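Local coordinates for protein bacterial regulatory proteins, tetR family (Corynebacterium glutamicum, PDB 3AQT) that probably represses transcription as a TetR-family DNA-binding regulator whose inducer, resorcinol, occupies a pocket in its all-helical fold, at residues B[43-56]-B[83-97]. Sequence-based numbering, arbitrary orientation.
Sequences KREQTRARLITSAR and FYNYFPDREQLLQAV
A chi1 of -60° puts Thr47 OG1 beside the backbone N and turns CG2 toward Tyr86, whose own CG stands opposite its carbonyl carbon (chi1 -49°); methyl and ring meet face-on, Thr47 CG2 lying 3.3 Å from the centroid of the Tyr86 ring, 8° off the normal, a CH-pi contact. This is the N-terminal DNA-binding domain of a TetR regulator, where helix 41-62 packs against the end of the predicted helix-turn-helix and the start of helix 90-111; the axes of 43-56 and 90-97 pass 9.4 Å apart. Thr47 OG1 donates to Lys43 O at 2.7 Å, a bond consistent with holding the rotamer that presents CG2 to the ring. Arg44 runs extended along the ring edge, Arg44 CG 3.8 Å from Tyr86 CD1. Arg48, bent at chi3, holds its guanidinium tilted over one face of Phe87, while Leu93 CD1 lies over the opposite face, toward the rim, and Leu51 CD1 sits at the edge. Leu51 also joins helix 41-62 to Phe83 of the 3-10 segment and to Ile72 of helix 69-75. Farther along, Ala55 CB meets Val97 CG2 at 3.8 Å. A weak hydrogen bond also crosses, Arg48 NE to Tyr86 O, 3.4 Å.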
loop_
_atom_site.group_PDB
_atom_site.type_symbol
_atom_site.label_atom_id
_atom_site.label_comp_id
_atom_site.label_asym_id
_atom_site.label_seq_id
_atom_site.Cartn_x
_atom_site.Cartn_y
_atom_site.Cartn_z
ATOM N N LYS B 43 -35.904 0.175 -10.948
ATOM C CA LYS B 43 -35.317 -0.314 -12.191
ATOM C C LYS B 43 -33.808 -0.121 -12.137
ATOM O O LYS B 43 -33.042 -1.003 -12.523
ATOM C CB LYS B 43 -35.902 0.463 -13.373
ATOM C CG LYS B 43 -35.180 0.273 -14.699
ATOM C CD LYS B 43 -35.768 1.201 -15.755
ATOM C CE LYS B 43 -35.050 1.080 -17.090
ATOM N NZ LYS B 43 -35.620 2.020 -18.098
ATOM N N ARG B 44 -33.394 1.046 -11.660
ATOM C CA ARG B 44 -31.982 1.371 -11.531
ATOM C C ARG B 44 -31.320 0.430 -10.521
ATOM O O ARG B 44 -30.190 -0.020 -10.718
ATOM C CB ARG B 44 -31.828 2.825 -11.073
ATOM C CG ARG B 44 -30.400 3.239 -10.756
ATOM C CD ARG B 44 -30.365 4.573 -10.022
ATOM N NE ARG B 44 -29.053 4.838 -9.433
ATOM C CZ ARG B 44 -27.965 5.175 -10.120
ATOM N NH1 ARG B 44 -28.017 5.297 -11.440
ATOM N NH2 ARG B 44 -26.819 5.384 -9.487
ATOM N N GLU B 45 -32.037 0.133 -9.442
ATOM C CA GLU B 45 -31.534 -0.749 -8.402
ATOM C C GLU B 45 -31.195 -2.140 -8.918
ATOM O O GLU B 45 -30.097 -2.645 -8.673
ATOM C CB GLU B 45 -32.552 -0.850 -7.263
ATOM C CG GLU B 45 -32.405 0.238 -6.203
ATOM C CD GLU B 45 -33.641 0.375 -5.326
ATOM O OE1 GLU B 45 -34.241 -0.663 -4.970
ATOM O OE2 GLU B 45 -34.005 1.524 -4.985
ATOM N N GLN B 46 -32.125 -2.765 -9.634
ATOM C CA GLN B 46 -31.864 -4.099 -10.156
ATOM C C GLN B 46 -30.878 -4.103 -11.325
ATOM O O GLN B 46 -30.185 -5.093 -11.547
ATOM C CB GLN B 46 -33.168 -4.794 -10.563
ATOM C CG GLN B 46 -34.009 -4.021 -11.554
ATOM C CD GLN B 46 -35.051 -4.899 -12.229
ATOM O OE1 GLN B 46 -35.745 -5.691 -11.570
ATOM N NE2 GLN B 46 -35.172 -4.762 -13.549
ATOM N N THR B 47 -30.810 -3.002 -12.067
ATOM C CA THR B 47 -29.881 -2.915 -13.188
ATOM C C THR B 47 -28.454 -2.860 -12.654
ATOM O O THR B 47 -27.569 -3.528 -13.192
ATOM C CB THR B 47 -30.155 -1.675 -14.072
ATOM O OG1 THR B 47 -31.486 -1.752 -14.597
ATOM C CG2 THR B 47 -29.181 -1.627 -15.238
ATOM N N ARG B 48 -28.225 -2.071 -11.601
ATOM C CA ARG B 48 -26.886 -2.000 -11.012
ATOM C C ARG B 48 -26.513 -3.408 -10.575
ATOM O O ARG B 48 -25.409 -3.882 -10.843
ATOM C CB ARG B 48 -26.830 -1.063 -9.792
ATOM C CG ARG B 48 -26.876 0.422 -10.132
ATOM C CD ARG B 48 -26.811 1.328 -8.901
ATOM N NE ARG B 48 -25.444 1.655 -8.486
ATOM C CZ ARG B 48 -24.712 0.947 -7.624
ATOM N NH1 ARG B 48 -25.204 -0.156 -7.061
ATOM N NH2 ARG B 48 -23.479 1.343 -7.322
ATOM N N ALA B 49 -27.448 -4.079 -9.914
ATOM C CA ALA B 49 -27.227 -5.432 -9.444
ATOM C C ALA B 49 -26.866 -6.364 -10.598
ATOM O O ALA B 49 -25.930 -7.170 -10.490
ATOM C CB ALA B 49 -28.467 -5.933 -8.727
ATOM N N ARG B 50 -27.600 -6.248 -11.704
ATOM C CA ARG B 50 -27.353 -7.084 -12.874
ATOM C C ARG B 50 -26.030 -6.769 -13.539
ATOM O O ARG B 50 -25.364 -7.665 -14.069
ATOM C CB ARG B 50 -28.489 -6.933 -13.879
ATOM C CG ARG B 50 -29.790 -7.504 -13.385
ATOM C CD ARG B 50 -30.916 -7.225 -14.346
ATOM N NE ARG B 50 -32.196 -7.630 -13.781
ATOM C CZ ARG B 50 -33.365 -7.501 -14.403
ATOM N NH1 ARG B 50 -33.412 -6.973 -15.621
ATOM N NH2 ARG B 50 -34.484 -7.906 -13.813
ATOM N N LEU B 51 -25.652 -5.496 -13.524
ATOM C CA LEU B 51 -24.384 -5.074 -14.103
ATOM C C LEU B 51 -23.247 -5.652 -13.274
ATOM O O LEU B 51 -22.262 -6.159 -13.820
ATOM C CB LEU B 51 -24.290 -3.546 -14.145
ATOM C CG LEU B 51 -25.136 -2.900 -15.248
ATOM C CD1 LEU B 51 -25.114 -1.399 -15.118
ATOM C CD2 LEU B 51 -24.594 -3.326 -16.609
ATOM N N ILE B 52 -23.396 -5.595 -11.954
ATOM C CA ILE B 52 -22.382 -6.128 -11.053
ATOM C C ILE B 52 -22.191 -7.618 -11.333
ATOM O O ILE B 52 -21.062 -8.100 -11.454
ATOM C CB ILE B 52 -22.791 -5.917 -9.575
ATOM C CG1 ILE B 52 -22.753 -4.424 -9.244
ATOM C CG2 ILE B 52 -21.857 -6.674 -8.650
ATOM C CD1 ILE B 52 -21.480 -3.663 -9.571
ATOM N N THR B 53 -23.304 -8.340 -11.444
ATOM C CA THR B 53 -23.277 -9.776 -11.717
ATOM C C THR B 53 -22.633 -10.042 -13.072
ATOM O O THR B 53 -21.836 -10.973 -13.224
ATOM C CB THR B 53 -24.716 -10.370 -11.717
ATOM O OG1 THR B 53 -25.305 -10.188 -10.423
ATOM C CG2 THR B 53 -24.695 -11.864 -12.048
ATOM N N SER B 54 -22.981 -9.223 -14.057
ATOM C CA SER B 54 -22.426 -9.387 -15.397
ATOM C C SER B 54 -20.913 -9.198 -15.375
ATOM O O SER B 54 -20.155 -10.052 -15.852
ATOM C CB SER B 54 -23.061 -8.382 -16.362
ATOM O OG SER B 54 -22.543 -8.561 -17.670
ATOM N N ALA B 55 -20.483 -8.075 -14.807
ATOM C CA ALA B 55 -19.064 -7.761 -14.710
ATOM C C ALA B 55 -18.291 -8.864 -14.005
ATOM O O ALA B 55 -17.221 -9.257 -14.460
ATOM C CB ALA B 55 -18.864 -6.433 -13.975
ATOM N N ARG B 56 -18.825 -9.371 -12.899
ATOM C CA ARG B 56 -18.128 -10.422 -12.165
ATOM C C ARG B 56 -17.998 -11.705 -12.957
ATOM O O ARG B 56 -16.944 -12.319 -12.994
ATOM C CB ARG B 56 -18.830 -10.746 -10.848
ATOM C CG ARG B 56 -18.089 -11.814 -10.046
ATOM C CD ARG B 56 -18.900 -12.289 -8.856
ATOM N NE ARG B 56 -20.104 -12.987 -9.291
ATOM C CZ ARG B 56 -21.332 -12.695 -8.879
ATOM N NH1 ARG B 56 -21.534 -11.712 -8.012
ATOM N NH2 ARG B 56 -22.358 -13.385 -9.349
ATOM N N PHE B 83 -25.144 2.511 -19.994
ATOM C CA PHE B 83 -24.386 2.142 -18.802
ATOM C C PHE B 83 -24.244 3.266 -17.786
ATOM O O PHE B 83 -24.569 3.098 -16.609
ATOM C CB PHE B 83 -22.990 1.659 -19.185
ATOM C CG PHE B 83 -22.139 1.273 -18.006
ATOM C CD1 PHE B 83 -22.264 0.015 -17.419
ATOM C CD2 PHE B 83 -21.222 2.173 -17.470
ATOM C CE1 PHE B 83 -21.485 -0.341 -16.315
ATOM C CE2 PHE B 83 -20.441 1.827 -16.368
ATOM C CZ PHE B 83 -20.573 0.567 -15.790
ATOM N N TYR B 84 -23.753 4.412 -18.244
ATOM C CA TYR B 84 -23.537 5.562 -17.374
ATOM C C TYR B 84 -24.804 6.152 -16.774
ATOM O O TYR B 84 -24.806 7.270 -16.262
ATOM C CB TYR B 84 -22.719 6.614 -18.124
ATOM C CG TYR B 84 -21.356 6.070 -18.473
ATOM C CD1 TYR B 84 -20.395 5.885 -17.484
ATOM C CD2 TYR B 84 -21.062 5.640 -19.764
ATOM C CE1 TYR B 84 -19.175 5.278 -17.766
ATOM C CE2 TYR B 84 -19.844 5.031 -20.061
ATOM C CZ TYR B 84 -18.904 4.850 -19.056
ATOM O OH TYR B 84 -17.703 4.228 -19.327
ATOM N N ASN B 85 -25.883 5.384 -16.830
ATOM C CA ASN B 85 -27.139 5.809 -16.235
ATOM C C ASN B 85 -27.237 5.128 -14.877
ATOM O O ASN B 85 -28.126 5.433 -14.083
ATOM C CB ASN B 85 -28.319 5.369 -17.096
ATOM C CG ASN B 85 -28.785 6.448 -18.048
ATOM O OD1 ASN B 85 -29.646 6.206 -18.890
ATOM N ND2 ASN B 85 -28.228 7.649 -17.915
ATOM N N TYR B 86 -26.311 4.208 -14.614
ATOM C CA TYR B 86 -26.312 3.448 -13.368
ATOM C C TYR B 86 -25.008 3.551 -12.585
ATOM O O TYR B 86 -24.984 3.324 -11.378
ATOM C CB TYR B 86 -26.617 1.989 -13.686
ATOM C CG TYR B 86 -27.828 1.832 -14.573
ATOM C CD1 TYR B 86 -29.120 1.970 -14.059
ATOM C CD2 TYR B 86 -27.684 1.565 -15.933
ATOM C CE1 TYR B 86 -30.238 1.841 -14.881
ATOM C CE2 TYR B 86 -28.792 1.437 -16.764
ATOM C CZ TYR B 86 -30.064 1.574 -16.234
ATOM O OH TYR B 86 -31.158 1.435 -17.060
ATOM N N PHE B 87 -23.924 3.874 -13.284
ATOM C CA PHE B 87 -22.609 4.053 -12.670
ATOM C C PHE B 87 -21.963 5.284 -13.311
ATOM O O PHE B 87 -22.049 5.477 -14.526
ATOM C CB PHE B 87 -21.729 2.828 -12.911
ATOM C CG PHE B 87 -22.111 1.630 -12.089
ATOM C CD1 PHE B 87 -21.632 1.482 -10.790
ATOM C CD2 PHE B 87 -22.971 0.661 -12.603
ATOM C CE1 PHE B 87 -22.002 0.388 -10.015
ATOM C CE2 PHE B 87 -23.346 -0.431 -11.836
ATOM C CZ PHE B 87 -22.861 -0.568 -10.539
ATOM N N PRO B 88 -21.324 6.143 -12.504
ATOM C CA PRO B 88 -20.685 7.338 -13.059
ATOM C C PRO B 88 -19.483 6.972 -13.918
ATOM O O PRO B 88 -19.163 7.660 -14.888
ATOM C CB PRO B 88 -20.286 8.120 -11.813
ATOM C CG PRO B 88 -19.980 7.035 -10.833
ATOM C CD PRO B 88 -21.146 6.091 -11.042
ATOM N N ASP B 89 -18.821 5.879 -13.562
ATOM C CA ASP B 89 -17.656 5.449 -14.308
ATOM C C ASP B 89 -17.375 3.966 -14.145
ATOM O O ASP B 89 -18.107 3.245 -13.469
ATOM C CB ASP B 89 -16.428 6.232 -13.857
ATOM C CG ASP B 89 -16.225 6.165 -12.359
ATOM O OD1 ASP B 89 -16.548 7.160 -11.673
ATOM O OD2 ASP B 89 -15.760 5.111 -11.864
ATOM N N ARG B 90 -16.286 3.533 -14.766
ATOM C CA ARG B 90 -15.855 2.151 -14.725
ATOM C C ARG B 90 -15.363 1.776 -13.330
ATOM O O ARG B 90 -15.709 0.721 -12.812
ATOM C CB ARG B 90 -14.740 1.934 -15.752
ATOM C CG ARG B 90 -14.242 0.499 -15.837
ATOM C CD ARG B 90 -13.242 0.317 -16.968
ATOM N NE ARG B 90 -13.145 -1.077 -17.400
ATOM C CZ ARG B 90 -12.552 -2.040 -16.702
ATOM N NH1 ARG B 90 -11.999 -1.759 -15.530
ATOM N NH2 ARG B 90 -12.508 -3.279 -17.178
ATOM N N GLU B 91 -14.560 2.646 -12.726
ATOM C CA GLU B 91 -14.013 2.401 -11.396
ATOM C C GLU B 91 -15.051 2.015 -10.356
ATOM O O GLU B 91 -14.836 1.077 -9.592
ATOM C CB GLU B 91 -13.243 3.631 -10.895
ATOM C CG GLU B 91 -11.735 3.462 -10.910
ATOM C CD GLU B 91 -11.254 2.329 -10.005
ATOM O OE1 GLU B 91 -11.480 2.404 -8.775
ATOM O OE2 GLU B 91 -10.647 1.363 -10.527
ATOM N N GLN B 92 -16.165 2.739 -10.313
ATOM C CA GLN B 92 -17.206 2.444 -9.340
ATOM C C GLN B 92 -17.665 0.989 -9.480
ATOM O O GLN B 92 -17.786 0.267 -8.485
ATOM C CB GLN B 92 -18.400 3.388 -9.523
ATOM C CG GLN B 92 -18.682 4.304 -8.323
ATOM C CD GLN B 92 -20.114 4.157 -7.783
ATOM O OE1 GLN B 92 -21.092 4.493 -8.457
ATOM N NE2 GLN B 92 -20.234 3.648 -6.559
ATOM N N LEU B 93 -17.904 0.556 -10.714
ATOM C CA LEU B 93 -18.345 -0.807 -10.965
ATOM C C LEU B 93 -17.286 -1.803 -10.540
ATOM O O LEU B 93 -17.598 -2.860 -10.002
ATOM C CB LEU B 93 -18.654 -1.005 -12.451
ATOM C CG LEU B 93 -18.968 -2.438 -12.901
ATOM C CD1 LEU B 93 -20.341 -2.852 -12.382
ATOM C CD2 LEU B 93 -18.936 -2.520 -14.417
ATOM N N LEU B 94 -16.029 -1.471 -10.796
ATOM C CA LEU B 94 -14.924 -2.348 -10.441
ATOM C C LEU B 94 -14.927 -2.516 -8.922
ATOM O O LEU B 94 -14.779 -3.618 -8.392
ATOM C CB LEU B 94 -13.603 -1.724 -10.889
ATOM C CG LEU B 94 -12.533 -2.649 -11.472
ATOM C CD1 LEU B 94 -12.249 -3.810 -10.516
ATOM C CD2 LEU B 94 -13.021 -3.180 -12.822
ATOM N N GLN B 95 -15.117 -1.406 -8.228
ATOM C CA GLN B 95 -15.143 -1.422 -6.783
ATOM C C GLN B 95 -16.276 -2.273 -6.222
ATOM O O GLN B 95 -16.092 -2.970 -5.221
ATOM C CB GLN B 95 -15.216 0.009 -6.262
ATOM C CG GLN B 95 -13.878 0.712 -6.355
ATOM C CD GLN B 95 -13.938 2.133 -5.860
ATOM O OE1 GLN B 95 -14.638 2.442 -4.893
ATOM N NE2 GLN B 95 -13.195 3.011 -6.512
ATOM N N ALA B 96 -17.437 -2.232 -6.867
ATOM C CA ALA B 96 -18.576 -3.024 -6.419
ATOM C C ALA B 96 -18.263 -4.503 -6.579
ATOM O O ALA B 96 -18.601 -5.308 -5.717
ATOM C CB ALA B 96 -19.818 -2.664 -7.210
ATOM N N VAL B 97 -17.607 -4.858 -7.680
ATOM C CA VAL B 97 -17.240 -6.246 -7.929
ATOM C C VAL B 97 -16.218 -6.709 -6.885
ATOM O O VAL B 97 -16.290 -7.835 -6.391
ATOM C CB VAL B 97 -16.661 -6.412 -9.366
ATOM C CG1 VAL B 97 -16.045 -7.793 -9.550
ATOM C CG2 VAL B 97 -17.772 -6.210 -10.382
#